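Local coordinates for protein mandelate racemase/muconate lactonizing enzyme (Roseovarius nubinhibens, PDB 2QDD) that is of unknown function but, as a magnesium-binding member of the mandelate racemase/muconate lactonizing enzyme family of the enolase superfamily, probably catalyses a metal-assisted reaction on an unidentified substrate, at residues T133-N138 with L309-P314; R199-A204 with E208-V213; F283-S286 with Q290-I293. One frame throughout, in Å; residues are numbered along the deposited sequence.

Contact 1: T133-N138 with L309-P314; sequences TPVPIN and LAASTP
Thr133 and Ala311 bring their CA atoms to 5.0 Å where the loop leading into strand 135-141 passes the C-terminal part of helix 300-311, and no direct hydrogen bond joins the two backbones. These are the first strand and a late helix of the C-terminal barrel domain of the enolase superfamily, so the contact ties elements 171 residues apart in sequence across the closure of the barrel. Alanine suits the helix side, since a lone methyl lets the backbone ahead of the strand come close: Ala311 CB lies 3.5 Å from Thr133 O and 4.0 Å from Thr133 N, resting against the main chain itself. Val135 does the apolar work. With CG1 anti to the backbone N (chi1 177°), its other methyl, CG2, is directed at the helix and sits over the link between Ala310 and Ala311, 3.9 Å from Ala311 CA and 4.1 Å from Ala310 CB. A branched residue fits this buried strand position because one methyl can meet both alanines while CG1 also comes within touching distance of Ala310 CB. Ser321, in a loop, packs on Val135 and Ala310 as well, and Arg318 NE donates to Ala310 O. Thr313 OG1 donates to Leu309 O, four residues back, and also bonds to Arg281. At the more exposed margin a water donates to Ala311 O at 2.8 Å and lies 3.4 Å from Thr133 OG1, a weak link.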
loop_
_atom_site.group_PDB
_atom_site.type_symbol
_atom_site.label_atom_id
_atom_site.label_comp_id
_atom_site.label_asym_id
_atom_site.label_seq_id
_atom_site.Cartn_x
_atom_site.Cartn_y
_atom_site.Cartn_z
ATOM N N THR A 133 9.579 -40.029 13.303
ATOM C CA THR A 133 9.427 -40.087 11.852
ATOM C C THR A 133 10.805 -40.042 11.195
ATOM O O THR A 133 11.609 -39.165 11.513
ATOM C CB THR A 133 8.536 -38.925 11.342
ATOM O OG1 THR A 133 7.240 -39.021 11.945
ATOM C CG2 THR A 133 8.372 -38.969 9.831
ATOM N N PRO A 134 11.095 -41.021 10.314
ATOM C CA PRO A 134 12.292 -40.978 9.474
ATOM C C PRO A 134 12.278 -39.804 8.494
ATOM O O PRO A 134 11.331 -39.640 7.724
ATOM C CB PRO A 134 12.260 -42.321 8.735
ATOM C CG PRO A 134 10.842 -42.767 8.795
ATOM C CD PRO A 134 10.308 -42.247 10.089
ATOM N N VAL A 135 13.327 -38.991 8.546
ATOM C CA VAL A 135 13.383 -37.736 7.805
ATOM C C VAL A 135 14.360 -37.908 6.645
ATOM O O VAL A 135 15.507 -38.301 6.866
ATOM C CB VAL A 135 13.808 -36.547 8.725
ATOM C CG1 VAL A 135 13.932 -35.246 7.930
ATOM C CG2 VAL A 135 12.804 -36.365 9.865
ATOM N N PRO A 136 13.906 -37.624 5.404
ATOM C CA PRO A 136 14.780 -37.640 4.226
ATOM C C PRO A 136 15.983 -36.711 4.380
ATOM O O PRO A 136 15.864 -35.621 4.944
ATOM C CB PRO A 136 13.863 -37.145 3.103
ATOM C CG PRO A 136 12.501 -37.495 3.556
ATOM C CD PRO A 136 12.522 -37.272 5.039
ATOM N N ILE A 137 17.135 -37.171 3.906
ATOM C CA ILE A 137 18.381 -36.432 4.009
ATOM C C ILE A 137 18.768 -36.003 2.606
ATOM O O ILE A 137 18.708 -36.809 1.678
ATOM C CB ILE A 137 19.514 -37.301 4.651
ATOM C CG1 ILE A 137 19.101 -37.811 6.038
ATOM C CG2 ILE A 137 20.840 -36.534 4.740
ATOM C CD1 ILE A 137 18.579 -36.730 6.993
ATOM N N ASN A 138 19.143 -34.737 2.438
ATOM C CA ASN A 138 19.599 -34.274 1.130
ATOM C C ASN A 138 21.108 -34.372 0.881
ATOM O O ASN A 138 21.911 -34.235 1.803
ATOM C CB ASN A 138 19.031 -32.889 0.774
ATOM C CG ASN A 138 19.644 -31.775 1.588
ATOM O OD1 ASN A 138 20.687 -31.225 1.228
ATOM N ND2 ASN A 138 18.994 -31.423 2.687
ATOM N N LEU A 309 13.165 -31.716 15.855
ATOM C CA LEU A 309 12.239 -30.698 15.348
ATOM C C LEU A 309 11.705 -31.059 13.964
ATOM O O LEU A 309 10.509 -30.936 13.713
ATOM C CB LEU A 309 12.894 -29.309 15.336
ATOM C CG LEU A 309 11.950 -28.104 15.197
ATOM C CD1 LEU A 309 11.029 -27.953 16.392
ATOM C CD2 LEU A 309 12.736 -26.829 14.985
ATOM N N ALA A 310 12.599 -31.503 13.082
ATOM C CA ALA A 310 12.227 -32.004 11.755
ATOM C C ALA A 310 11.170 -33.123 11.775
ATOM O O ALA A 310 10.207 -33.078 11.007
ATOM C CB ALA A 310 13.469 -32.449 10.989
ATOM N N ALA A 311 11.341 -34.100 12.665
ATOM C CA ALA A 311 10.449 -35.265 12.742
ATOM C C ALA A 311 9.075 -34.925 13.300
ATOM O O ALA A 311 8.075 -35.514 12.895
ATOM C CB ALA A 311 11.086 -36.369 13.564
ATOM N N SER A 312 9.032 -33.967 14.223
ATOM C CA SER A 312 7.781 -33.517 14.838
ATOM C C SER A 312 6.989 -32.544 13.952
ATOM O O SER A 312 5.877 -32.144 14.301
ATOM C CB SER A 312 8.080 -32.869 16.190
ATOM O OG SER A 312 8.921 -31.740 16.024
ATOM N N THR A 313 7.571 -32.162 12.817
ATOM C CA THR A 313 6.953 -31.235 11.866
ATOM C C THR A 313 6.056 -32.028 10.914
ATOM O O THR A 313 6.498 -33.040 10.368
ATOM C CB THR A 313 8.060 -30.494 11.074
ATOM O OG1 THR A 313 8.833 -29.697 11.980
ATOM C CG2 THR A 313 7.503 -29.619 9.956
ATOM N N PRO A 314 4.790 -31.581 10.726
ATOM C CA PRO A 314 3.832 -32.202 9.789
ATOM C C PRO A 314 4.415 -32.489 8.403
ATOM O O PRO A 314 5.187 -31.682 7.875
ATOM C CB PRO A 314 2.719 -31.157 9.678
ATOM C CG PRO A 314 2.773 -30.406 10.961
ATOM C CD PRO A 314 4.193 -30.435 11.445
HETATM O O HOH W 1 5.668 -36.599 13.687
#

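Contact 2: R199-A204 with E208-V213; sequences RAWTPA and EVLNSV
The beta-alpha-beta unit made by strand 192-196, helix 203-210 and strand 218-220 has its helix introduced by the loop that carries Trp201, and this indole folds back along the helix to meet Val209 and Leu210. The six-membered ring does the touching: Trp201 CH2 lies 3.6 Å from Val209 CG2, and the two side chains cross at about a right angle. Val209 CG1 stands 4.2 Å above one face of the indole, displaced toward the rim, while Leu210 brings its branch point, CG, to 4.2 Å from Trp201 CZ3. A large flat ring suits this place because it can span from the loop to the last turn of a short helix. In the TIM-barrel-like domain of the enolase superfamily such a helix packs outside the strands, and Val209 also leans on Ile177 of the preceding helix 173-185. The one polar atom of the Trp201 side chain, NE1, is satisfied although the residue is buried: it bonds to Asp176 OD2. Within the helix, Glu208 N donates to Ala204 O at 3.1 Å with an N-H...O angle of 155°, the ordinary i to i+4 bond. The small Ala204 leaves room for Trp218 of the third subunit to pack on it. Glu208 holds CG anti to its own N (chi1 179°), and its extended chain carries the carboxylate away from the helix, to where Arg192 of the third subunit meets OE2 in a salt bridge; OE1 accepts from a water at 2.7 Å that also donates weakly to Ala204 O.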
loop_
_atom_site.group_PDB
_atom_site.type_symbol
_atom_site.label_atom_id
_atom_site.label_comp_id
_atom_site.label_asym_id
_atom_site.label_seq_id
_atom_site.Cartn_x
_atom_site.Cartn_y
_atom_site.Cartn_z
ATOM N N ARG A 199 23.614 -16.609 -1.458
ATOM C CA ARG A 199 23.759 -15.141 -1.466
ATOM C C ARG A 199 24.710 -14.556 -2.517
ATOM O O ARG A 199 25.055 -13.378 -2.454
ATOM C CB ARG A 199 24.068 -14.590 -0.065
ATOM C CG ARG A 199 23.093 -15.032 1.009
ATOM C CD ARG A 199 23.562 -14.630 2.387
ATOM N NE ARG A 199 24.561 -15.566 2.895
ATOM C CZ ARG A 199 25.108 -15.509 4.106
ATOM N NH1 ARG A 199 26.003 -16.421 4.465
ATOM N NH2 ARG A 199 24.758 -14.556 4.961
ATOM N N ALA A 200 25.105 -15.369 -3.493
ATOM C CA ALA A 200 26.125 -14.980 -4.468
ATOM C C ALA A 200 25.611 -14.077 -5.598
ATOM O O ALA A 200 26.406 -13.518 -6.350
ATOM C CB ALA A 200 26.814 -16.214 -5.039
ATOM N N TRP A 201 24.293 -13.939 -5.717
ATOM C CA TRP A 201 23.700 -13.059 -6.717
ATOM C C TRP A 201 23.375 -11.668 -6.173
ATOM O O TRP A 201 23.096 -11.497 -4.982
ATOM C CB TRP A 201 22.452 -13.701 -7.322
ATOM C CG TRP A 201 22.738 -14.879 -8.200
ATOM C CD1 TRP A 201 23.934 -15.201 -8.787
ATOM C CD2 TRP A 201 21.807 -15.893 -8.607
ATOM N NE1 TRP A 201 23.802 -16.353 -9.530
ATOM C CE2 TRP A 201 22.510 -16.800 -9.433
ATOM C CE3 TRP A 201 20.451 -16.132 -8.341
ATOM C CZ2 TRP A 201 21.899 -17.919 -10.001
ATOM C CZ3 TRP A 201 19.843 -17.240 -8.915
ATOM C CH2 TRP A 201 20.569 -18.123 -9.728
ATOM N N THR A 202 23.442 -10.672 -7.050
ATOM C CA THR A 202 22.703 -9.417 -6.865
ATOM C C THR A 202 21.320 -9.603 -7.505
ATOM O O THR A 202 21.142 -10.544 -8.293
ATOM C CB THR A 202 23.449 -8.233 -7.522
ATOM O OG1 THR A 202 23.863 -8.597 -8.846
ATOM C CG2 THR A 202 24.657 -7.811 -6.676
ATOM N N PRO A 203 20.330 -8.747 -7.152
ATOM C CA PRO A 203 19.011 -8.839 -7.799
ATOM C C PRO A 203 19.030 -8.889 -9.328
ATOM O O PRO A 203 18.261 -9.646 -9.914
ATOM C CB PRO A 203 18.293 -7.577 -7.310
ATOM C CG PRO A 203 18.886 -7.315 -5.987
ATOM C CD PRO A 203 20.342 -7.690 -6.119
ATOM N N ALA A 204 19.922 -8.117 -9.948
ATOM C CA ALA A 204 20.073 -8.066 -11.405
ATOM C C ALA A 204 20.426 -9.409 -12.038
ATOM O O ALA A 204 19.834 -9.804 -13.046
ATOM C CB ALA A 204 21.122 -7.047 -11.768
ATOM N N GLU A 208 17.979 -11.985 -14.259
ATOM C CA GLU A 208 18.469 -12.414 -15.570
ATOM C C GLU A 208 18.560 -13.929 -15.752
ATOM O O GLU A 208 18.061 -14.446 -16.749
ATOM C CB GLU A 208 19.806 -11.748 -15.922
ATOM C CG GLU A 208 20.378 -12.175 -17.275
ATOM C CD GLU A 208 21.837 -11.789 -17.469
ATOM O OE1 GLU A 208 22.491 -11.378 -16.483
ATOM O OE2 GLU A 208 22.333 -11.904 -18.614
ATOM N N VAL A 209 19.183 -14.644 -14.812
ATOM C CA VAL A 209 19.211 -16.107 -14.924
ATOM C C VAL A 209 17.865 -16.815 -14.746
ATOM O O VAL A 209 17.540 -17.708 -15.523
ATOM C CB VAL A 209 20.447 -16.841 -14.261
ATOM C CG1 VAL A 209 21.501 -15.887 -13.716
ATOM C CG2 VAL A 209 20.035 -17.887 -13.240
ATOM N N LEU A 210 17.070 -16.390 -13.763
ATOM C CA LEU A 210 15.801 -17.063 -13.463
ATOM C C LEU A 210 14.715 -16.797 -14.494
ATOM O O LEU A 210 13.832 -17.623 -14.677
ATOM C CB LEU A 210 15.303 -16.750 -12.050
ATOM C CG LEU A 210 16.163 -17.253 -10.888
ATOM C CD1 LEU A 210 15.566 -16.855 -9.548
ATOM C CD2 LEU A 210 16.339 -18.758 -10.965
ATOM N N ASN A 211 14.798 -15.666 -15.189
ATOM C CA ASN A 211 13.916 -15.412 -16.324
ATOM C C ASN A 211 14.450 -15.902 -17.671
ATOM O O ASN A 211 13.819 -15.689 -18.704
ATOM C CB ASN A 211 13.504 -13.933 -16.387
ATOM C CG ASN A 211 12.614 -13.525 -15.216
ATOM O OD1 ASN A 211 11.938 -14.357 -14.620
ATOM N ND2 ASN A 211 12.607 -12.238 -14.893
ATOM N N SER A 212 15.605 -16.569 -17.653
ATOM C CA SER A 212 16.170 -17.196 -18.854
ATOM C C SER A 212 15.936 -18.705 -18.898
ATOM O O SER A 212 16.287 -19.374 -19.874
ATOM C CB SER A 212 17.665 -16.912 -18.943
ATOM O OG SER A 212 17.909 -15.519 -18.948
ATOM N N VAL A 213 15.325 -19.222 -17.840
ATOM C CA VAL A 213 15.412 -20.630 -17.471
ATOM C C VAL A 213 13.993 -21.223 -17.411
ATOM O O VAL A 213 13.059 -20.557 -16.954
ATOM C CB VAL A 213 16.221 -20.767 -16.135
ATOM C CG1 VAL A 213 15.481 -21.502 -15.046
ATOM C CG2 VAL A 213 17.593 -21.338 -16.382
HETATM O O HOH W 2 22.146 -9.000 -15.303
#

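Contact 3: F283-S286 with Q290-I293; sequences FGVS and QMHI
Met291 sets CG anti to its carbonyl carbon (chi1 -67°), keeps chi2 extended at 174° and then bends at chi3, -83°, which swings the terminal methyl onto the backbone of helix 274-287 at Gly284 and Val285. The methyl CE lies 3.7 Å from Val285 N and 3.8 Å from Gly284 C, against the peptide unit itself, and the sulfur follows with SD 4.0 Å from Gly284 CA. Glycine suits this spot because its bare CA lets the thioether lie directly against the helix backbone. Long, unbranched and flexible, methionine reaches from the strand to that backbone. Helix 274-287 and strand 290-293 are consecutive elements of the beta/alpha barrel, joined by a short loop, and the helix packs against the strand it leads into. Val285 joins at the margin: its CB points away from the strand, yet CG2, beside the backbone N, comes to 4.0 Å from Met291 CE, the two side chains crossing at about a right angle. No hydrogen bond spans the segments. On the strand side Met291 also rests on Val264 and Ile266 of the neighbouring parallel strand 263-266, while Phe283 on the helix makes edge-to-face ring contacts with Phe249 and Trp289.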
loop_
_atom_site.group_PDB
_atom_site.type_symbol
_atom_site.label_atom_id
_atom_site.label_comp_id
_atom_site.label_asym_id
_atom_site.label_seq_id
_atom_site.Cartn_x
_atom_site.Cartn_y
_atom_site.Cartn_z
ATOM N N PHE A 283 4.797 -21.152 13.375
ATOM C CA PHE A 283 4.411 -20.053 12.495
ATOM C C PHE A 283 4.363 -20.507 11.034
ATOM O O PHE A 283 3.391 -20.229 10.334
ATOM C CB PHE A 283 5.348 -18.846 12.656
ATOM C CG PHE A 283 5.012 -17.694 11.744
ATOM C CD1 PHE A 283 5.792 -17.423 10.628
ATOM C CD2 PHE A 283 3.913 -16.887 12.001
ATOM C CE1 PHE A 283 5.485 -16.368 9.777
ATOM C CE2 PHE A 283 3.596 -15.828 11.155
ATOM C CZ PHE A 283 4.382 -15.568 10.044
ATOM N N GLY A 284 5.407 -21.214 10.597
ATOM C CA GLY A 284 5.489 -21.753 9.236
ATOM C C GLY A 284 4.358 -22.693 8.859
ATOM O O GLY A 284 3.832 -22.622 7.750
ATOM N N VAL A 285 3.993 -23.574 9.785
ATOM C CA VAL A 285 2.824 -24.442 9.651
ATOM C C VAL A 285 1.536 -23.629 9.453
ATOM O O VAL A 285 0.742 -23.933 8.558
ATOM C CB VAL A 285 2.702 -25.395 10.878
ATOM C CG1 VAL A 285 1.346 -26.117 10.904
ATOM C CG2 VAL A 285 3.850 -26.403 10.890
ATOM N N SER A 286 1.357 -22.584 10.264
ATOM C CA SER A 286 0.168 -21.728 10.211
ATOM C C SER A 286 -0.018 -20.980 8.889
ATOM O O SER A 286 -1.148 -20.707 8.486
ATOM C CB SER A 286 0.176 -20.727 11.368
ATOM O OG SER A 286 0.265 -21.399 12.611
ATOM N N GLN A 290 6.883 -24.402 3.532
ATOM C CA GLN A 290 7.599 -25.671 3.555
ATOM C C GLN A 290 9.029 -25.436 4.026
ATOM O O GLN A 290 9.625 -24.424 3.693
ATOM C CB GLN A 290 7.586 -26.294 2.169
ATOM C CG GLN A 290 6.239 -26.862 1.772
ATOM C CD GLN A 290 6.335 -27.757 0.565
ATOM O OE1 GLN A 290 6.916 -27.385 -0.455
ATOM N NE2 GLN A 290 5.770 -28.951 0.671
ATOM N N MET A 291 9.569 -26.356 4.823
ATOM C CA MET A 291 10.691 -26.029 5.707
ATOM C C MET A 291 11.779 -27.102 5.718
ATOM O O MET A 291 11.475 -28.278 5.865
ATOM C CB MET A 291 10.195 -25.747 7.134
ATOM C CG MET A 291 9.339 -24.484 7.277
ATOM S SD MET A 291 8.623 -24.239 8.911
ATOM C CE MET A 291 7.158 -25.258 8.858
ATOM N N HIS A 292 13.038 -26.692 5.541
ATOM C CA HIS A 292 14.193 -27.549 5.849
ATOM C C HIS A 292 14.613 -27.277 7.286
ATOM O O HIS A 292 14.825 -26.132 7.663
ATOM C CB HIS A 292 15.388 -27.254 4.937
ATOM C CG HIS A 292 15.154 -27.567 3.494
ATOM N ND1 HIS A 292 15.295 -28.833 2.971
ATOM C CD2 HIS A 292 14.815 -26.770 2.455
ATOM C CE1 HIS A 292 15.038 -28.806 1.676
ATOM N NE2 HIS A 292 14.742 -27.565 1.338
ATOM N N ILE A 293 14.715 -28.326 8.092
ATOM C CA ILE A 293 15.106 -28.171 9.491
ATOM C C ILE A 293 16.361 -28.990 9.796
ATOM O O ILE A 293 16.345 -30.222 9.765
ATOM C CB ILE A 293 13.947 -28.485 10.474
ATOM C CG1 ILE A 293 12.730 -27.587 10.177
ATOM C CG2 ILE A 293 14.419 -28.332 11.910
ATOM C CD1 ILE A 293 11.538 -27.778 11.099
#

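How the contacts relate
Contacts 1 and 3 are neighbours, 12 Å between centres, and touch through Ile293: its CD1 is 3.4 Å from Thr313 OG1 and its CG2 3.8 Å from Leu309 CD2. Both are buried helix-strand seams of the barrel without direct hydrogen bonds; in both, methyl groups rest on main-chain atoms beside alanine or glycine. Contact 1 joins elements distant in sequence, whereas contact 3 joins consecutive ones. Contact 2 lies farther out, about 25 Å from the chain's centre against 13 and 14 Å, within a single helix and its lead-in loop; it is also buried, yet it adds a backbone bond, and Glu208 and Asn211 bond to the third subunit.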